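Polyguluronate lyase (Corynebacterium sp., PDB 1UAI) is an alginate lyase of jelly-roll beta-sandwich fold that probably cleaves the poly(alpha-L-guluronate) stretches of alginate. Local coordinates at residues I31-P34 against A35-T38; M78-G81 against G82-K85. All blocks are in the same frame, centred on the assembly; numbering follows the deposited sequence.

Both contacts are local turns at one end of the jelly-roll beta-sandwich, and both adjoin the same antiparallel sheet. Contact 1 (31-38) comes first along the chain and leaves the sheet at the end of strand 27-31; contact 2 (78-85) follows as a hairpin of it, joining strands 72-79 and 84-85. Strand 16-20 pairs with both 27-31 and 72-79, so it runs between the two turns and offers side-chain contacts to each. Their centres are about 12 Å apart, and they touch lightly where CB of Gln-33 packs on O of Gly-81 at 4.0 Å. Each lies about 18 Å from the chain centre, so they form neighbouring parts of the protein's periphery.

Contact 1: I31-P34 against A35-T38; sequences IEQP and ALDT
A cis-proline bend leading from strand 27-31 into a short 3-10 turn brings Leu-36 back onto Glu-32. The peptide bond between Gln-33 and Pro-34 is cis, and the reversed chain is held by two backbone hydrogen bonds: Leu-36 N gives to Glu-32 O at 3.0 Å, and Asp-37 N to Pro-34 O at 3.0 Å. On the side of strand 16-20, CG2 of Ile-31 packs on the Leu-36 backbone, 3.7 Å from CA of Leu-36, with CB of Leu-36 next at 4.0 Å; CG2 stands anti to its own backbone N (chi1 of Ile-31 -62°). Both residues also pack on Val-18 of that strand. Gln-33 bends at chi2 (-66°) and carries its amide back across Leu-36, NE2 lying 3.7 Å from CB of Leu-36. That NE2 is gripped twice, giving to O of Leu-13 and to a water 3.0 Å away, which in turn donates to OD1 of Asp-37 at 2.7 Å. The amide and carboxylate planes so bridged are 47° apart. A second water donates to Pro-34 O and also joins OG1 of Thr-38. The whole is a surface loop of the sandwich, a type VIa (cis-proline) turn leading into a 3-10 turn.

Contact 2: M78-G81 against G82-K85; sequences MTDG and GEEK
Thr-79 and Glu-84 face each other as a hydrogen-bonded antiparallel pair at the end of a beta hairpin. Thr-79 N gives to Glu-84 O at 2.7 Å, nearly along the C=O axis, and Glu-84 N returns a straighter bond (169°) to Thr-79 O. The reversal is a type I' turn from Asp-80 to Glu-83, with Gly-81 and Gly-82 at its corners, both at positive phi; Glu-83 N to Asp-80 O closes it at 3.3 Å, the donor standing above the carbonyl plane. Glu-83 and Glu-84 both face Thr-79, which makes a classic beta bulge just after the turn.

The tight side belongs to buried Met-78. Bent at chi2 (-67°) and chi3, its chain curls round the Glu-84 peptide: CB sits 3.3 Å from Glu-84 O, CE 3.5 Å from Glu-84 C, and SD passes 3.7 Å from Lys-85 CA. Asp-15 accepts from Gly-82 N here, and Lys-17 packs on Met-78.

The face carrying Thr-79 and Glu-84 is more exposed, with one tight spot: CG2 of Thr-79 lies 3.3 Å from CG of Glu-84, each carbon set between its own backbone N and carbonyl carbon (Glu-84 chi1 57°). Only the carboxylate ends are loose; Asp-80 and Glu-83 are exposed at the turn. Asp-80 OD2 and Glu-84 OE1 are 4.9 Å apart, so like charge may make each slightly easier to protonate; backbone bonds and the methionine, rather than any salt bridge between the two segments, hold the hairpin together.

Contact 1: I31-P34 against A35-T38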
loop_
_atom_site.group_PDB
_atom_site.type_symbol
_atom_site.label_atom_id
_atom_site.label_comp_id
_atom_site.label_asym_id
_atom_site.label_seq_id
_atom_site.Cartn_x
_atom_site.Cartn_y
_atom_site.Cartn_z
ATOM N N ILE A 31 -4.752 -8.354 -11.126
ATOM C CA ILE A 31 -4.011 -9.479 -11.673
ATOM C C ILE A 31 -3.620 -10.378 -10.511
ATOM O O ILE A 31 -3.020 -9.923 -9.533
ATOM C CB ILE A 31 -2.733 -9.033 -12.417
ATOM C CG1 ILE A 31 -3.101 -8.147 -13.612
ATOM C CG2 ILE A 31 -1.965 -10.258 -12.899
ATOM C CD1 ILE A 31 -3.932 -8.843 -14.672
ATOM N N GLU A 32 -3.983 -11.651 -10.619
ATOM C CA GLU A 32 -3.687 -12.629 -9.583
ATOM C C GLU A 32 -2.662 -13.629 -10.093
ATOM O O GLU A 32 -2.313 -13.631 -11.277
ATOM C CB GLU A 32 -4.963 -13.387 -9.197
ATOM C CG GLU A 32 -6.153 -12.493 -8.900
ATOM C CD GLU A 32 -7.423 -13.277 -8.601
ATOM O OE1 GLU A 32 -7.652 -14.324 -9.247
ATOM O OE2 GLU A 32 -8.201 -12.835 -7.732
ATOM N N GLN A 33 -2.175 -14.471 -9.189
ATOM C CA GLN A 33 -1.231 -15.518 -9.554
ATOM C C GLN A 33 -2.035 -16.554 -10.338
ATOM O O GLN A 33 -3.240 -16.696 -10.127
ATOM C CB GLN A 33 -0.646 -16.173 -8.300
ATOM C CG GLN A 33 0.345 -15.312 -7.534
ATOM C CD GLN A 33 1.618 -15.055 -8.317
ATOM O OE1 GLN A 33 1.889 -15.717 -9.320
ATOM N NE2 GLN A 33 2.415 -14.100 -7.853
ATOM N N PRO A 34 -1.380 -17.305 -11.236
ATOM C CA PRO A 34 0.051 -17.237 -11.546
ATOM C C PRO A 34 0.445 -16.196 -12.594
ATOM O O PRO A 34 1.629 -15.981 -12.828
ATOM C CB PRO A 34 0.360 -18.654 -12.007
ATOM C CG PRO A 34 -0.875 -19.007 -12.761
ATOM C CD PRO A 34 -1.994 -18.488 -11.871
ATOM N N ALA A 35 -0.532 -15.559 -13.235
ATOM C CA ALA A 35 -0.216 -14.555 -14.249
ATOM C C ALA A 35 0.619 -13.415 -13.668
ATOM O O ALA A 35 1.455 -12.832 -14.359
ATOM C CB ALA A 35 -1.495 -14.001 -14.861
ATOM N N LEU A 36 0.389 -13.102 -12.397
ATOM C CA LEU A 36 1.116 -12.025 -11.740
ATOM C C LEU A 36 2.628 -12.240 -11.773
ATOM O O LEU A 36 3.393 -11.273 -11.794
ATOM C CB LEU A 36 0.641 -11.877 -10.289
ATOM C CG LEU A 36 1.282 -10.768 -9.446
ATOM C CD1 LEU A 36 1.117 -9.420 -10.139
ATOM C CD2 LEU A 36 0.639 -10.744 -8.067
ATOM N N ASP A 37 3.057 -13.500 -11.799
ATOM C CA ASP A 37 4.482 -13.817 -11.813
ATOM C C ASP A 37 5.228 -13.213 -13.000
ATOM O O ASP A 37 6.429 -12.955 -12.914
ATOM C CB ASP A 37 4.687 -15.334 -11.791
ATOM C CG ASP A 37 6.135 -15.720 -11.553
ATOM O OD1 ASP A 37 6.704 -15.290 -10.528
ATOM O OD2 ASP A 37 6.704 -16.453 -12.389
ATOM N N THR A 38 4.530 -13.000 -14.111
ATOM C CA THR A 38 5.162 -12.401 -15.282
ATOM C C THR A 38 4.315 -11.250 -15.812
ATOM O O THR A 38 4.132 -11.099 -17.018
ATOM C CB THR A 38 5.401 -13.449 -16.404
ATOM O OG1 THR A 38 4.188 -14.159 -16.679
ATOM C CG2 THR A 38 6.478 -14.439 -15.984
HETATM O O HOH W 1 5.343 -14.489 -8.340
HETATM O O HOH W 2 3.278 -16.238 -15.073
#

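Contact 2: M78-G81 against G82-K85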
loop_
_atom_site.group_PDB
_atom_site.type_symbol
_atom_site.label_atom_id
_atom_site.label_comp_id
_atom_site.label_asym_id
_atom_site.label_seq_id
_atom_site.Cartn_x
_atom_site.Cartn_y
_atom_site.Cartn_z
ATOM N N MET A 78 -2.812 -12.232 -0.051
ATOM C CA MET A 78 -3.492 -13.469 -0.399
ATOM C C MET A 78 -2.833 -14.579 0.414
ATOM O O MET A 78 -1.936 -14.323 1.219
ATOM C CB MET A 78 -3.345 -13.754 -1.895
ATOM C CG MET A 78 -3.887 -12.659 -2.804
ATOM S SD MET A 78 -5.688 -12.455 -2.735
ATOM C CE MET A 78 -6.214 -13.778 -3.838
ATOM N N THR A 79 -3.282 -15.810 0.210
ATOM C CA THR A 79 -2.715 -16.942 0.926
ATOM C C THR A 79 -2.867 -18.208 0.088
ATOM O O THR A 79 -3.557 -18.202 -0.932
ATOM C CB THR A 79 -3.399 -17.122 2.304
ATOM O OG1 THR A 79 -2.682 -18.097 3.068
ATOM C CG2 THR A 79 -4.841 -17.566 2.141
ATOM N N ASP A 80 -2.206 -19.280 0.517
ATOM C CA ASP A 80 -2.242 -20.563 -0.181
ATOM C C ASP A 80 -1.767 -20.415 -1.625
ATOM O O ASP A 80 -2.489 -20.734 -2.570
ATOM C CB ASP A 80 -3.657 -21.153 -0.148
ATOM C CG ASP A 80 -3.728 -22.533 -0.776
ATOM O OD1 ASP A 80 -2.852 -23.368 -0.473
ATOM O OD2 ASP A 80 -4.663 -22.784 -1.567
ATOM N N GLY A 81 -0.542 -19.927 -1.787
ATOM C CA GLY A 81 0.009 -19.744 -3.118
ATOM C C GLY A 81 -0.688 -18.643 -3.894
ATOM O O GLY A 81 -0.699 -18.653 -5.124
ATOM N N GLY A 82 -1.274 -17.693 -3.173
ATOM C CA GLY A 82 -1.966 -16.587 -3.813
ATOM C C GLY A 82 -3.310 -16.973 -4.399
ATOM O O GLY A 82 -3.884 -16.223 -5.186
ATOM N N GLU A 83 -3.820 -18.135 -3.999
ATOM C CA GLU A 83 -5.096 -18.642 -4.497
ATOM C C GLU A 83 -6.335 -18.037 -3.844
ATOM O O GLU A 83 -7.398 -17.978 -4.460
ATOM C CB GLU A 83 -5.147 -20.164 -4.344
ATOM C CG GLU A 83 -4.177 -20.920 -5.239
ATOM C CD GLU A 83 -4.401 -20.630 -6.710
ATOM O OE1 GLU A 83 -5.566 -20.683 -7.155
ATOM O OE2 GLU A 83 -3.411 -20.357 -7.422
ATOM N N GLU A 84 -6.213 -17.602 -2.596
ATOM C CA GLU A 84 -7.359 -17.015 -1.915
ATOM C C GLU A 84 -6.992 -15.794 -1.094
ATOM O O GLU A 84 -5.827 -15.574 -0.764
ATOM C CB GLU A 84 -8.044 -18.053 -1.021
ATOM C CG GLU A 84 -7.153 -18.685 0.026
ATOM C CD GLU A 84 -7.922 -19.614 0.946
ATOM O OE1 GLU A 84 -8.589 -20.537 0.435
ATOM O OE2 GLU A 84 -7.858 -19.423 2.179
ATOM N N LYS A 85 -8.003 -14.997 -0.773
ATOM C CA LYS A 85 -7.809 -13.784 0.006
ATOM C C LYS A 85 -7.411 -14.090 1.442
ATOM O O LYS A 85 -7.974 -14.983 2.078
ATOM C CB LYS A 85 -9.094 -12.955 0.008
ATOM C CG LYS A 85 -9.531 -12.477 -1.365
ATOM C CD LYS A 85 -10.858 -11.739 -1.289
ATOM C CE LYS A 85 -11.311 -11.272 -2.661
ATOM N NZ LYS A 85 -12.629 -10.581 -2.599
#